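Local coordinates for transmembrane oligosaccharyl transferase (Archaeoglobus fulgidus, PDB 3WAJ), which is a membrane-embedded enzyme of the STT3/AglB oligosaccharyl transferase family, built from a helical transmembrane region and soluble C-terminal domains, at residues 775-787 and 856-868. Numbering follows the deposited sequence.
Sequences ERVKGAVVTGKVS and SQVQNGEIIQLDL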
# COMPACT_ATOMS: atom_id res chain seq x y z
N GLU A 775 18.58 -7.68 -17.25
CA GLU A 775 18.80 -9.09 -16.96
C GLU A 775 20.15 -9.27 -16.28
O GLU A 775 21.17 -8.75 -16.75
CB GLU A 775 18.79 -9.94 -18.24
CG GLU A 775 18.92 -11.44 -17.95
CD GLU A 775 19.02 -12.28 -19.21
OE1 GLU A 775 19.34 -11.72 -20.29
OE2 GLU A 775 18.80 -13.51 -19.11
N ARG A 776 20.15 -10.00 -15.17
CA ARG A 776 21.40 -10.36 -14.52
C ARG A 776 21.99 -11.55 -15.26
O ARG A 776 21.30 -12.52 -15.57
CB ARG A 776 21.20 -10.67 -13.04
CG ARG A 776 22.46 -11.10 -12.33
CD ARG A 776 22.33 -11.07 -10.81
NE ARG A 776 23.55 -11.60 -10.23
CZ ARG A 776 23.68 -12.82 -9.71
NH1 ARG A 776 22.63 -13.62 -9.65
NH2 ARG A 776 24.86 -13.22 -9.24
N VAL A 777 23.29 -11.48 -15.52
CA VAL A 777 23.92 -12.32 -16.52
C VAL A 777 25.35 -12.63 -16.07
O VAL A 777 25.98 -11.78 -15.43
CB VAL A 777 23.90 -11.55 -17.86
CG1 VAL A 777 25.27 -11.41 -18.46
CG2 VAL A 777 22.90 -12.15 -18.83
N LYS A 778 25.85 -13.82 -16.38
CA LYS A 778 27.24 -14.17 -16.04
C LYS A 778 28.21 -13.22 -16.73
O LYS A 778 29.03 -12.58 -16.07
CB LYS A 778 27.56 -15.61 -16.42
CG LYS A 778 27.45 -16.61 -15.27
CD LYS A 778 27.38 -18.04 -15.78
CE LYS A 778 27.27 -19.02 -14.62
NZ LYS A 778 26.35 -18.50 -13.56
N GLY A 779 28.11 -13.14 -18.05
CA GLY A 779 28.93 -12.24 -18.85
C GLY A 779 30.08 -12.98 -19.52
O GLY A 779 30.73 -13.83 -18.89
N ALA A 780 30.35 -12.66 -20.79
CA ALA A 780 31.46 -13.25 -21.53
C ALA A 780 32.79 -12.69 -21.04
O ALA A 780 32.99 -11.48 -21.03
CB ALA A 780 31.32 -13.01 -23.02
N VAL A 781 33.70 -13.57 -20.64
CA VAL A 781 35.00 -13.11 -20.16
C VAL A 781 35.95 -12.90 -21.34
O VAL A 781 36.35 -13.85 -22.00
CB VAL A 781 35.60 -14.07 -19.12
CG1 VAL A 781 36.93 -13.53 -18.59
CG2 VAL A 781 34.62 -14.27 -17.97
N VAL A 782 36.28 -11.64 -21.61
CA VAL A 782 37.28 -11.31 -22.62
C VAL A 782 38.59 -10.95 -21.92
O VAL A 782 38.62 -10.09 -21.03
CB VAL A 782 36.83 -10.17 -23.56
CG1 VAL A 782 37.94 -9.82 -24.54
CG2 VAL A 782 35.58 -10.59 -24.32
N THR A 783 39.67 -11.62 -22.32
CA THR A 783 40.96 -11.44 -21.66
C THR A 783 42.10 -11.66 -22.65
O THR A 783 41.90 -12.18 -23.75
CB THR A 783 41.11 -12.42 -20.49
OG1 THR A 783 42.23 -12.04 -19.68
CG2 THR A 783 41.31 -13.83 -21.02
N GLY A 784 43.30 -11.27 -22.24
CA GLY A 784 44.45 -11.40 -23.10
C GLY A 784 45.58 -10.48 -22.68
O GLY A 784 45.56 -9.94 -21.57
N LYS A 785 46.56 -10.30 -23.55
CA LYS A 785 47.75 -9.55 -23.19
C LYS A 785 47.85 -8.19 -23.87
O LYS A 785 47.32 -7.97 -24.96
CB LYS A 785 49.01 -10.39 -23.47
CG LYS A 785 49.32 -11.40 -22.38
CD LYS A 785 50.54 -12.25 -22.73
CE LYS A 785 50.18 -13.36 -23.71
NZ LYS A 785 49.37 -14.43 -23.06
N VAL A 786 48.53 -7.28 -23.19
CA VAL A 786 48.75 -5.95 -23.71
C VAL A 786 50.25 -5.72 -23.93
O VAL A 786 51.00 -6.67 -24.12
CB VAL A 786 48.17 -4.89 -22.77
CG1 VAL A 786 46.65 -4.89 -22.85
CG2 VAL A 786 48.63 -5.13 -21.34
N SER A 787 50.66 -4.45 -23.90
CA SER A 787 52.05 -4.09 -24.15
C SER A 787 52.39 -2.71 -23.58
O SER A 787 52.05 -1.70 -24.18
CB SER A 787 52.32 -4.09 -25.66
OG SER A 787 51.26 -3.47 -26.36
N SER A 856 25.42 -17.43 -26.03
CA SER A 856 25.84 -18.58 -25.23
C SER A 856 27.09 -18.24 -24.43
O SER A 856 27.24 -18.67 -23.28
CB SER A 856 26.06 -19.81 -26.11
OG SER A 856 27.23 -19.67 -26.89
N GLN A 857 27.98 -17.45 -25.04
CA GLN A 857 29.19 -17.00 -24.35
C GLN A 857 28.83 -16.13 -23.14
O GLN A 857 29.43 -16.25 -22.08
CB GLN A 857 30.07 -16.21 -25.32
CG GLN A 857 30.30 -16.93 -26.65
CD GLN A 857 31.34 -16.25 -27.53
OE1 GLN A 857 31.07 -15.22 -28.16
NE2 GLN A 857 32.54 -16.83 -27.59
N VAL A 858 27.82 -15.28 -23.32
CA VAL A 858 27.31 -14.44 -22.24
C VAL A 858 26.56 -15.25 -21.17
O VAL A 858 26.75 -15.03 -19.97
CB VAL A 858 26.39 -13.32 -22.79
CG1 VAL A 858 25.49 -12.74 -21.71
CG2 VAL A 858 27.22 -12.22 -23.41
N GLN A 859 25.71 -16.18 -21.61
CA GLN A 859 24.91 -16.97 -20.67
C GLN A 859 25.72 -17.97 -19.83
O GLN A 859 25.35 -18.26 -18.69
CB GLN A 859 23.77 -17.70 -21.39
CG GLN A 859 22.59 -16.81 -21.80
CD GLN A 859 21.75 -16.32 -20.62
OE1 GLN A 859 21.96 -16.72 -19.47
NE2 GLN A 859 20.79 -15.44 -20.90
N ASN A 860 26.82 -18.47 -20.38
CA ASN A 860 27.63 -19.48 -19.70
C ASN A 860 28.94 -18.93 -19.12
O ASN A 860 29.66 -19.64 -18.42
CB ASN A 860 27.91 -20.66 -20.63
CG ASN A 860 26.65 -21.26 -21.21
OD1 ASN A 860 25.62 -21.34 -20.53
ND2 ASN A 860 26.71 -21.68 -22.47
N GLY A 861 29.25 -17.68 -19.44
CA GLY A 861 30.43 -17.05 -18.89
C GLY A 861 31.69 -17.57 -19.53
O GLY A 861 32.75 -17.60 -18.89
N GLU A 862 31.59 -17.99 -20.79
CA GLU A 862 32.73 -18.50 -21.53
C GLU A 862 33.89 -17.51 -21.55
O GLU A 862 33.70 -16.29 -21.47
CB GLU A 862 32.31 -18.89 -22.95
CG GLU A 862 31.29 -20.03 -23.00
CD GLU A 862 30.83 -20.35 -24.41
OE1 GLU A 862 31.53 -19.96 -25.38
OE2 GLU A 862 29.77 -21.00 -24.55
N ILE A 863 35.11 -18.05 -21.65
CA ILE A 863 36.31 -17.23 -21.66
C ILE A 863 36.79 -17.03 -23.09
O ILE A 863 36.79 -17.97 -23.88
CB ILE A 863 37.43 -17.86 -20.79
CG1 ILE A 863 36.91 -18.13 -19.37
CG2 ILE A 863 38.65 -16.96 -20.76
CD1 ILE A 863 38.00 -18.44 -18.35
N ILE A 864 37.16 -15.80 -23.43
CA ILE A 864 37.62 -15.46 -24.77
C ILE A 864 39.02 -14.85 -24.73
O ILE A 864 39.26 -13.87 -24.02
CB ILE A 864 36.66 -14.49 -25.47
CG1 ILE A 864 35.40 -15.22 -25.94
CG2 ILE A 864 37.35 -13.78 -26.64
CD1 ILE A 864 34.33 -14.32 -26.53
N GLN A 865 39.94 -15.43 -25.50
CA GLN A 865 41.31 -14.93 -25.58
C GLN A 865 41.40 -13.87 -26.67
O GLN A 865 41.02 -14.12 -27.81
CB GLN A 865 42.28 -16.07 -25.90
CG GLN A 865 42.10 -17.33 -25.06
CD GLN A 865 42.50 -17.14 -23.61
OE1 GLN A 865 43.18 -16.17 -23.26
NE2 GLN A 865 42.09 -18.07 -22.76
N LEU A 866 41.87 -12.68 -26.31
CA LEU A 866 42.16 -11.66 -27.31
C LEU A 866 43.43 -10.90 -26.96
O LEU A 866 43.46 -10.14 -25.99
CB LEU A 866 40.99 -10.70 -27.50
CG LEU A 866 40.78 -10.37 -28.98
CD1 LEU A 866 40.35 -11.62 -29.73
CD2 LEU A 866 39.75 -9.30 -29.17
N ASP A 867 44.47 -11.11 -27.77
CA ASP A 867 45.73 -10.41 -27.59
C ASP A 867 45.60 -8.98 -28.11
O ASP A 867 45.02 -8.74 -29.17
CB ASP A 867 46.86 -11.15 -28.30
CG ASP A 867 48.01 -11.50 -27.36
OD1 ASP A 867 47.73 -11.80 -26.18
OD2 ASP A 867 49.18 -11.48 -27.81
N LEU A 868 46.14 -8.03 -27.35
CA LEU A 868 46.10 -6.63 -27.73
C LEU A 868 47.53 -6.07 -27.78
O LEU A 868 47.81 -4.99 -27.28
CB LEU A 868 45.21 -5.83 -26.76
CG LEU A 868 43.72 -6.20 -26.65
CD1 LEU A 868 43.01 -5.36 -25.60
CD2 LEU A 868 43.02 -6.06 -27.99
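Val-781 and Thr-783 lie opposite Ile-863 and Gln-865 in a parallel β-pairing, an example of how an edge strand can be sewn on by backbone bonds while its side chains sort between two faces. Val-781 N donates to Glu-862 O at 2.8 Å, and Val-781 O then receives Ile-864 N; Thr-783 repeats the pattern with Ile-864 O and Leu-866 N. On one face Val-781 packs beside Ile-863, CB to CG1 4.3 Å. Thr-783 lies alongside Gln-865 there: its OG1 is anti to the backbone N (chi1 -167°) and turns to Tyr-820 O and Thr-821, which leaves the methyl CG2 to meet Gln-865 OE1 at 3.7 Å. The other face carries Val-782, whose two methyls reach Ile-864 CB and Leu-866 CB. Strand 780-785 is central in a three-stranded mixed sheet of the long peripheral domain, with 819-824 antiparallel on its other side and 863-865 outermost. Near the end of strand 780-785, Gly-784 CA comes within 3.3 Å of Leu-866 O in a CA-H...O contact, where the backbone leaves no room for a CB. Asp-867 OD1 then accepts Lys-785 N from above the carboxylate plane, 39° out of it, while Leu-868 N returns to Lys-785 O. The Lys-785 chain bends at chi3 and chi4, yet NZ remains 4.4 Å from Asp-867 OD1, too far for a salt bridge. Ahead of strands 780-785 and 863-865, helix 855-860 makes the contact: Val-858 O accepts Gly-779 N on a lone pair, and the Val-858 and Val-777 side chains cross at about a right angle, their CG1 methyls 3.5 Å apart. Gln-859, bent at chi2 (-70°), sends NE2 to the syn side of Glu-775 OE2 at 3.3 Å, but well out of the carboxylate plane; this amide also bonds Glu-855, and the carboxylate pairs with Arg-694 through OE1.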